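Local coordinates for protein putative peptidase (PDB 5DYN) that is a putative clostripain-family (C11) cysteine protease, here its N-terminal portion, probably activating the Bacteroides fragilis toxin by proteolytic cleavage, at residues V55-R67 against E78-A90. Residues are numbered along the deposited sequence; the frame is centred on the assembly and turned at random.
With NA (sodium ion), chain D; NA (sodium ion), chain C.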
ATOM      1  N   VAL A  55      -2.990 -13.993 -11.712  1.00 39.05           N
ATOM      2  CA  VAL A  55      -3.467 -13.979 -10.342  1.00 35.73           C
ATOM      3  C   VAL A  55      -2.840 -15.103  -9.540  1.00 36.21           C
ATOM      4  O   VAL A  55      -2.993 -16.277  -9.872  1.00 41.40           O
ATOM      5  CB  VAL A  55      -5.004 -14.111 -10.277  1.00 41.38           C
ATOM      6  CG1 VAL A  55      -5.448 -14.504  -8.879  1.00 37.76           C
ATOM      7  CG2 VAL A  55      -5.679 -12.822 -10.726  1.00 35.36           C
ATOM      8  N   TYR A  56      -2.119 -14.738  -8.490  1.00 37.75           N
ATOM      9  CA  TYR A  56      -1.671 -15.717  -7.515  1.00 35.99           C
ATOM     10  C   TYR A  56      -2.609 -15.654  -6.314  1.00 34.64           C
ATOM     11  O   TYR A  56      -2.739 -14.612  -5.672  1.00 35.15           O
ATOM     12  CB  TYR A  56      -0.222 -15.459  -7.095  1.00 31.41           C
ATOM     13  CG  TYR A  56       0.254 -16.378  -5.997  1.00 34.99           C
ATOM     14  CD1 TYR A  56       0.659 -17.676  -6.279  1.00 36.53           C
ATOM     15  CD2 TYR A  56       0.286 -15.954  -4.675  1.00 28.72           C
ATOM     16  CE1 TYR A  56       1.090 -18.522  -5.276  1.00 37.97           C
ATOM     17  CE2 TYR A  56       0.712 -16.790  -3.667  1.00 28.87           C
ATOM     18  CZ  TYR A  56       1.113 -18.075  -3.973  1.00 35.08           C
ATOM     19  OH  TYR A  56       1.539 -18.916  -2.968  1.00 37.36           O
ATOM     20  N   ILE A  57      -3.281 -16.761  -6.025  1.00 27.84           N
ATOM     21  CA  ILE A  57      -4.227 -16.795  -4.919  1.00 28.71           C
ATOM     22  C   ILE A  57      -3.915 -17.942  -3.964  1.00 32.26           C
ATOM     23  O   ILE A  57      -3.877 -19.111  -4.353  1.00 33.89           O
ATOM     24  CB  ILE A  57      -5.692 -16.907  -5.426  1.00 38.79           C
ATOM     25  CG1 ILE A  57      -6.641 -17.299  -4.288  1.00 35.77           C
ATOM     26  CG2 ILE A  57      -5.799 -17.885  -6.588  1.00 33.89           C
ATOM     27  CD1 ILE A  57      -6.933 -16.173  -3.311  1.00 32.81           C
ATOM     28  N   ASP A  58      -3.675 -17.587  -2.708  1.00 34.33           N
ATOM     29  CA  ASP A  58      -3.404 -18.564  -1.666  1.00 35.22           C
ATOM     30  C   ASP A  58      -4.401 -18.384  -0.527  1.00 36.90           C
ATOM     31  O   ASP A  58      -4.133 -17.663   0.436  1.00 38.20           O
ATOM     32  CB  ASP A  58      -1.968 -18.425  -1.156  1.00 33.46           C
ATOM     33  CG  ASP A  58      -1.580 -19.535  -0.199  1.00 39.79           C
ATOM     34  OD1 ASP A  58      -2.283 -20.567  -0.175  1.00 44.14           O
ATOM     35  OD2 ASP A  58      -0.572 -19.378   0.525  1.00 33.82           O
ATOM     36  N   ASP A  59      -5.557 -19.032  -0.648  1.00 32.04           N
ATOM     37  CA  ASP A  59      -6.609 -18.907   0.356  1.00 39.92           C
ATOM     38  C   ASP A  59      -6.572 -20.072   1.342  1.00 35.45           C
ATOM     39  O   ASP A  59      -5.524 -20.373   1.907  1.00 38.92           O
ATOM     40  CB  ASP A  59      -7.984 -18.808  -0.314  1.00 29.55           C
ATOM     41  CG  ASP A  59      -8.121 -19.726  -1.510  1.00 30.91           C
ATOM     42  OD1 ASP A  59      -7.383 -20.730  -1.588  1.00 37.77           O
ATOM     43  OD2 ASP A  59      -8.968 -19.440  -2.377  1.00 31.90           O
ATOM     44  N   TYR A  60      -7.709 -20.725   1.556  1.00 38.35           N
ATOM     45  CA  TYR A  60      -7.753 -21.854   2.480  1.00 40.50           C
ATOM     46  C   TYR A  60      -7.527 -23.176   1.757  1.00 43.04           C
ATOM     47  O   TYR A  60      -7.694 -24.246   2.338  1.00 50.96           O
ATOM     48  CB  TYR A  60      -9.081 -21.889   3.237  1.00 40.16           C
ATOM     49  CG  TYR A  60      -9.208 -20.811   4.286  1.00 40.37           C
ATOM     50  CD1 TYR A  60      -8.099 -20.076   4.690  1.00 37.25           C
ATOM     51  CD2 TYR A  60     -10.433 -20.530   4.878  1.00 40.08           C
ATOM     52  CE1 TYR A  60      -8.205 -19.091   5.649  1.00 34.90           C
ATOM     53  CE2 TYR A  60     -10.552 -19.542   5.839  1.00 43.47           C
ATOM     54  CZ  TYR A  60      -9.434 -18.827   6.220  1.00 41.85           C
ATOM     55  OH  TYR A  60      -9.541 -17.843   7.172  1.00 42.58           O
ATOM     56  N   SER A  61      -7.149 -23.095   0.487  1.00 44.32           N
ATOM     57  CA  SER A  61      -6.751 -24.276  -0.269  1.00 49.72           C
ATOM     58  C   SER A  61      -5.422 -24.011  -0.971  1.00 48.72           C
ATOM     59  O   SER A  61      -4.872 -22.914  -0.867  1.00 49.22           O
ATOM     60  CB  SER A  61      -7.835 -24.674  -1.277  1.00 40.70           C
ATOM     61  OG  SER A  61      -8.246 -23.568  -2.060  1.00 50.61           O
ATOM     62  N   ALA A  62      -4.913 -25.017  -1.676  1.00 47.25           N
ATOM     63  CA  ALA A  62      -3.586 -24.955  -2.289  1.00 47.27           C
ATOM     64  C   ALA A  62      -3.396 -23.724  -3.173  1.00 43.62           C
ATOM     65  O   ALA A  62      -4.298 -23.349  -3.922  1.00 45.50           O
ATOM     66  CB  ALA A  62      -3.325 -26.220  -3.096  1.00 46.97           C
ATOM     67  N   PRO A  63      -2.217 -23.089  -3.077  1.00 39.26           N
ATOM     68  CA  PRO A  63      -1.886 -21.916  -3.890  1.00 43.10           C
ATOM     69  C   PRO A  63      -1.963 -22.224  -5.378  1.00 39.02           C
ATOM     70  O   PRO A  63      -1.785 -23.375  -5.775  1.00 42.51           O
ATOM     71  CB  PRO A  63      -0.446 -21.589  -3.475  1.00 36.29           C
ATOM     72  CG  PRO A  63      -0.292 -22.194  -2.126  1.00 35.42           C
ATOM     73  CD  PRO A  63      -1.130 -23.437  -2.145  1.00 39.16           C
ATOM     74  N   ARG A  64      -2.230 -21.208  -6.188  1.00 36.44           N
ATOM     75  CA  ARG A  64      -2.329 -21.405  -7.624  1.00 33.07           C
ATOM     76  C   ARG A  64      -2.101 -20.104  -8.384  1.00 38.41           C
ATOM     77  O   ARG A  64      -2.616 -19.051  -8.012  1.00 33.75           O
ATOM     78  CB  ARG A  64      -3.694 -22.000  -7.981  1.00 37.49           C
ATOM     79  CG  ARG A  64      -4.867 -21.233  -7.394  1.00 40.82           C
ATOM     80  CD  ARG A  64      -5.978 -22.162  -6.949  1.00 34.45           C
ATOM     81  NE  ARG A  64      -7.122 -21.429  -6.415  1.00 39.42           N
ATOM     82  CZ  ARG A  64      -7.306 -21.150  -5.127  1.00 34.74           C
ATOM     83  NH1 ARG A  64      -6.425 -21.549  -4.223  1.00 36.63           N
ATOM     84  NH2 ARG A  64      -8.381 -20.478  -4.744  1.00 34.72           N
ATOM     85  N   LEU A  65      -1.307 -20.186  -9.445  1.00 38.86           N
ATOM     86  CA  LEU A  65      -1.102 -19.052 -10.328  1.00 38.75           C
ATOM     87  C   LEU A  65      -1.931 -19.235 -11.590  1.00 40.98           C
ATOM     88  O   LEU A  65      -1.748 -20.202 -12.330  1.00 38.79           O
ATOM     89  CB  LEU A  65       0.376 -18.888 -10.683  1.00 40.85           C
ATOM     90  CG  LEU A  65       0.663 -17.734 -11.645  1.00 40.04           C
ATOM     91  CD1 LEU A  65       0.181 -16.419 -11.049  1.00 36.23           C
ATOM     92  CD2 LEU A  65       2.140 -17.669 -11.990  1.00 38.81           C
ATOM     93  N   ILE A  66      -2.849 -18.307 -11.824  1.00 35.45           N
ATOM     94  CA  ILE A  66      -3.744 -18.397 -12.964  1.00 39.98           C
ATOM     95  C   ILE A  66      -3.663 -17.154 -13.835  1.00 44.96           C
ATOM     96  O   ILE A  66      -3.020 -16.169 -13.474  1.00 46.72           O
ATOM     97  CB  ILE A  66      -5.209 -18.594 -12.520  1.00 41.18           C
ATOM     98  CG1 ILE A  66      -5.739 -17.318 -11.869  1.00 35.94           C
ATOM     99  CG2 ILE A  66      -5.332 -19.785 -11.578  1.00 44.55           C
ATOM    100  CD1 ILE A  66      -7.149 -17.442 -11.350  1.00 34.80           C
ATOM    101  N   ARG A  67      -4.318 -17.216 -14.986  1.00 41.60           N
ATOM    102  CA  ARG A  67      -4.401 -16.084 -15.893  1.00 38.98           C
ATOM    103  C   ARG A  67      -5.847 -15.893 -16.316  1.00 40.74           C
ATOM    104  O   ARG A  67      -6.507 -16.846 -16.726  1.00 46.96           O
ATOM    105  CB  ARG A  67      -3.506 -16.299 -17.115  1.00 46.51           C
ATOM    106  CG  ARG A  67      -3.626 -15.204 -18.158  1.00 45.88           C
ATOM    107  CD  ARG A  67      -2.798 -15.505 -19.396  1.00 42.88           C
ATOM    108  NE  ARG A  67      -2.844 -14.395 -20.344  1.00 46.82           N
ATOM    109  CZ  ARG A  67      -3.772 -14.256 -21.286  1.00 53.78           C
ATOM    110  NH1 ARG A  67      -4.732 -15.164 -21.412  1.00 52.80           N
ATOM    111  NH2 ARG A  67      -3.742 -13.213 -22.104  1.00 49.77           N
ATOM    112  N   GLU A  78     -10.521 -18.771 -16.555  1.00 48.24           N
ATOM    113  CA  GLU A  78      -9.316 -18.984 -15.764  1.00 48.76           C
ATOM    114  C   GLU A  78      -8.365 -19.942 -16.469  1.00 46.00           C
ATOM    115  O   GLU A  78      -8.767 -21.021 -16.897  1.00 53.80           O
ATOM    116  CB  GLU A  78      -9.665 -19.538 -14.381  1.00 46.20           C
ATOM    117  CG  GLU A  78     -10.579 -18.663 -13.548  1.00 41.39           C
ATOM    118  CD  GLU A  78     -10.894 -19.294 -12.209  1.00 51.94           C
ATOM    119  OE1 GLU A  78     -10.251 -20.312 -11.871  1.00 54.60           O
ATOM    120  OE2 GLU A  78     -11.781 -18.784 -11.495  1.00 52.67           O
ATOM    121  N   GLU A  79      -7.102 -19.548 -16.580  1.00 49.70           N
ATOM    122  CA  GLU A  79      -6.088 -20.402 -17.182  1.00 43.87           C
ATOM    123  C   GLU A  79      -4.998 -20.732 -16.171  1.00 47.45           C
ATOM    124  O   GLU A  79      -4.283 -19.844 -15.712  1.00 49.21           O
ATOM    125  CB  GLU A  79      -5.478 -19.730 -18.414  1.00 46.79           C
ATOM    126  CG  GLU A  79      -6.499 -19.268 -19.439  1.00 56.92           C
ATOM    127  CD  GLU A  79      -5.883 -18.418 -20.533  1.00 60.15           C
ATOM    128  OE1 GLU A  79      -4.639 -18.305 -20.568  1.00 58.58           O
ATOM    129  OE2 GLU A  79      -6.643 -17.861 -21.356  1.00 63.89           O
ATOM    130  N   THR A  80      -4.870 -22.009 -15.829  1.00 46.02           N
ATOM    131  CA  THR A  80      -3.867 -22.436 -14.860  1.00 40.36           C
ATOM    132  C   THR A  80      -2.455 -22.347 -15.430  1.00 46.94           C
ATOM    133  O   THR A  80      -2.134 -22.997 -16.425  1.00 43.08           O
ATOM    134  CB  THR A  80      -4.124 -23.873 -14.381  1.00 39.16           C
ATOM    135  OG1 THR A  80      -5.387 -23.931 -13.708  1.00 51.65           O
ATOM    136  CG2 THR A  80      -3.030 -24.320 -13.427  1.00 45.18           C
ATOM    137  N   ILE A  81      -1.621 -21.530 -14.792  1.00 47.54           N
ATOM    138  CA  ILE A  81      -0.224 -21.384 -15.191  1.00 44.00           C
ATOM    139  C   ILE A  81       0.664 -22.322 -14.378  1.00 53.68           C
ATOM    140  O   ILE A  81       1.565 -22.968 -14.920  1.00 52.74           O
ATOM    141  CB  ILE A  81       0.269 -19.937 -15.013  1.00 45.48           C
ATOM    142  CG1 ILE A  81      -0.674 -18.963 -15.721  1.00 44.14           C
ATOM    143  CG2 ILE A  81       1.702 -19.791 -15.517  1.00 52.29           C
ATOM    144  CD1 ILE A  81      -0.896 -19.283 -17.177  1.00 42.49           C
ATOM    145  N   GLU A  82       0.405 -22.389 -13.075  1.00 49.53           N
ATOM    146  CA  GLU A  82       1.119 -23.312 -12.200  1.00 49.97           C
ATOM    147  C   GLU A  82       0.343 -23.553 -10.910  1.00 49.07           C
ATOM    148  O   GLU A  82      -0.235 -22.629 -10.339  1.00 51.06           O
ATOM    149  CB  GLU A  82       2.524 -22.784 -11.881  1.00 51.97           C
ATOM    150  CG  GLU A  82       3.403 -23.771 -11.115  1.00 50.27           C
ATOM    151  CD  GLU A  82       4.812 -23.247 -10.868  1.00 62.86           C
ATOM    152  OE1 GLU A  82       5.100 -22.093 -11.252  1.00 68.53           O
ATOM    153  OE2 GLU A  82       5.632 -23.991 -10.285  1.00 61.81           O
ATOM    154  N   ASN A  83       0.320 -24.805 -10.468  1.00 52.06           N
ATOM    155  CA  ASN A  83      -0.212 -25.142  -9.154  1.00 50.22           C
ATOM    156  C   ASN A  83       0.934 -25.341  -8.174  1.00 50.25           C
ATOM    157  O   ASN A  83       2.009 -25.808  -8.547  1.00 42.62           O
ATOM    158  CB  ASN A  83      -1.088 -26.396  -9.213  1.00 51.11           C
ATOM    159  CG  ASN A  83      -2.400 -26.159  -9.944  1.00 59.08           C
ATOM    160  OD1 ASN A  83      -2.761 -26.906 -10.854  1.00 61.78           O
ATOM    161  ND2 ASN A  83      -3.120 -25.117  -9.546  1.00 56.31           N
ATOM    162  N   TYR A  84       0.706 -24.981  -6.918  1.00 45.89           N
ATOM    163  CA  TYR A  84       1.759 -25.061  -5.919  1.00 44.98           C
ATOM    164  C   TYR A  84       1.341 -25.944  -4.756  1.00 44.23           C
ATOM    165  O   TYR A  84       0.152 -26.061  -4.459  1.00 51.09           O
ATOM    166  CB  TYR A  84       2.120 -23.661  -5.411  1.00 41.61           C
ATOM    167  CG  TYR A  84       2.513 -22.691  -6.502  1.00 39.07           C
ATOM    168  CD1 TYR A  84       3.829 -22.603  -6.939  1.00 45.17           C
ATOM    169  CD2 TYR A  84       1.569 -21.862  -7.094  1.00 34.59           C
ATOM    170  CE1 TYR A  84       4.197 -21.717  -7.935  1.00 37.87           C
ATOM    171  CE2 TYR A  84       1.926 -20.973  -8.093  1.00 45.90           C
ATOM    172  CZ  TYR A  84       3.242 -20.905  -8.510  1.00 42.98           C
ATOM    173  OH  TYR A  84       3.607 -20.021  -9.501  1.00 42.17           O
ATOM    174  N   PRO A  85       2.321 -26.579  -4.096  1.00 45.11           N
ATOM    175  CA  PRO A  85       2.052 -27.221  -2.808  1.00 35.04           C
ATOM    176  C   PRO A  85       1.748 -26.155  -1.772  1.00 40.76           C
ATOM    177  O   PRO A  85       2.019 -24.981  -2.027  1.00 42.76           O
ATOM    178  CB  PRO A  85       3.363 -27.940  -2.492  1.00 42.87           C
ATOM    179  CG  PRO A  85       4.398 -27.135  -3.211  1.00 35.11           C
ATOM    180  CD  PRO A  85       3.735 -26.704  -4.488  1.00 34.42           C
ATOM    181  N   GLU A  86       1.195 -26.540  -0.628  1.00 47.54           N
ATOM    182  CA  GLU A  86       0.921 -25.558   0.407  1.00 44.92           C
ATOM    183  C   GLU A  86       2.227 -24.935   0.875  1.00 48.27           C
ATOM    184  O   GLU A  86       3.233 -25.624   1.040  1.00 44.63           O
ATOM    185  CB  GLU A  86       0.163 -26.179   1.580  1.00 39.14           C
ATOM    186  CG  GLU A  86      -1.356 -26.022   1.498  1.00 50.80           C
ATOM    187  CD  GLU A  86      -1.841 -24.589   1.725  1.00 62.71           C
ATOM    188  OE1 GLU A  86      -1.024 -23.640   1.696  1.00 54.33           O
ATOM    189  OE2 GLU A  86      -3.060 -24.413   1.943  1.00 66.12           O
ATOM    190  N   GLN A  87       2.208 -23.623   1.072  1.00 45.75           N
ATOM    191  CA  GLN A  87       3.431 -22.880   1.321  1.00 42.58           C
ATOM    192  C   GLN A  87       3.135 -21.529   1.943  1.00 34.03           C
ATOM    193  O   GLN A  87       2.021 -21.025   1.847  1.00 41.84           O
ATOM    194  CB  GLN A  87       4.206 -22.695   0.015  1.00 39.83           C
ATOM    195  CG  GLN A  87       3.424 -21.932  -1.042  1.00 39.39           C
ATOM    196  CD  GLN A  87       4.065 -21.998  -2.408  1.00 34.87           C
ATOM    197  OE1 GLN A  87       5.074 -22.675  -2.600  1.00 40.77           O
ATOM    198  NE2 GLN A  87       3.482 -21.295  -3.370  1.00 30.41           N
ATOM    199  N   ASN A  88       4.141 -20.948   2.583  1.00 38.31           N
ATOM    200  CA  ASN A  88       4.034 -19.596   3.103  1.00 35.39           C
ATOM    201  C   ASN A  88       4.202 -18.584   1.977  1.00 37.79           C
ATOM    202  O   ASN A  88       5.314 -18.350   1.506  1.00 37.54           O
ATOM    203  CB  ASN A  88       5.077 -19.365   4.199  1.00 36.06           C
ATOM    204  CG  ASN A  88       5.125 -17.926   4.669  1.00 36.66           C
ATOM    205  OD1 ASN A  88       4.152 -17.182   4.546  1.00 35.74           O
ATOM    206  ND2 ASN A  88       6.262 -17.529   5.229  1.00 39.97           N
ATOM    207  N   SER A  89       3.094 -17.989   1.545  1.00 34.51           N
ATOM    208  CA  SER A  89       3.122 -17.023   0.452  1.00 34.05           C
ATOM    209  C   SER A  89       3.680 -15.673   0.902  1.00 33.26           C
ATOM    210  O   SER A  89       3.888 -14.774   0.086  1.00 33.68           O
ATOM    211  CB  SER A  89       1.723 -16.849  -0.135  1.00 28.82           C
ATOM    212  OG  SER A  89       1.197 -18.098  -0.543  1.00 31.16           O
ATOM    213  N   ALA A  90       3.919 -15.541   2.203  1.00 37.90           N
ATOM    214  CA  ALA A  90       4.523 -14.336   2.759  1.00 35.55           C
ATOM    215  C   ALA A  90       6.036 -14.494   2.855  1.00 38.20           C
ATOM    216  O   ALA A  90       6.724 -13.656   3.439  1.00 38.54           O
ATOM    217  CB  ALA A  90       3.933 -14.021   4.124  1.00 34.64           C
TER
HETATM  218 NA    NA D 402      -3.607 -21.835   1.439  1.00 47.52          NA
HETATM  219 NA    NA C 401      -0.053 -20.621   2.787  1.00 33.95          NA
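Tyr56 meets the loop that follows strand 78-83 with both the rim and the hydroxyl of its ring. Its CE1 edge points at the face of Tyr84 in an offset edge-to-face pair, planes at 72° and centroids 5.7 Å apart. Its OH donates to Ser89 OG (2.6 Å) and receives a somewhat bent bond from Gln87 NE2 at 3.1 Å, the oxygen 16° out of the amide plane. Ser89 OG in turn approaches Asp58 OD2, at a length too short to be trusted in detail. With CG anti to the backbone N (chi1 -173°), the Asp58 carboxylate extends toward Ser89 and spans two sodium ions: OD1 holds one at 2.4 Å together with Asp59 O, Ser61 O and Glu86 OE2, while OD2 shares the other with Gln87 O. Gln25 belongs to both sites, and Asp5 of a neighbouring subunit joins the second. Arg64 grips Asp59 end-on, NH1 to OD1 and NH2 to OD2, and NH1 also bonds Ala62 O, tying together the Asx turn in which Asp59 OD1 accepts from Ser61 N. Pro63 packs its CB on Tyr84 CB (3.8 Å). The Tyr84 ring runs alongside Leu65, whose CB touches CE2, and Leu65 CG meets Ile81 CB. Leu65 O accepts two backbone N-H groups, from Ile81 and Glu82, both in its carbonyl plane. At the far end the extended Arg67 lies beside Glu79 in a weak salt bridge, NH1 to OE1 at 3.3 Å, while its NH2 bonds Ala48 O and Asn52 OD1. Helix 92-105 covers the face carrying Tyr56, Ile81 and Glu82. The pairing is an antiparallel hairpin with a classic beta bulge at Ile81 and Glu82 opposite Leu65, edging the mixed sheet of this alpha/beta clan CD peptidase domain; the sodium pair lies between the 59-63 connection and the loop leaving strand 78-83.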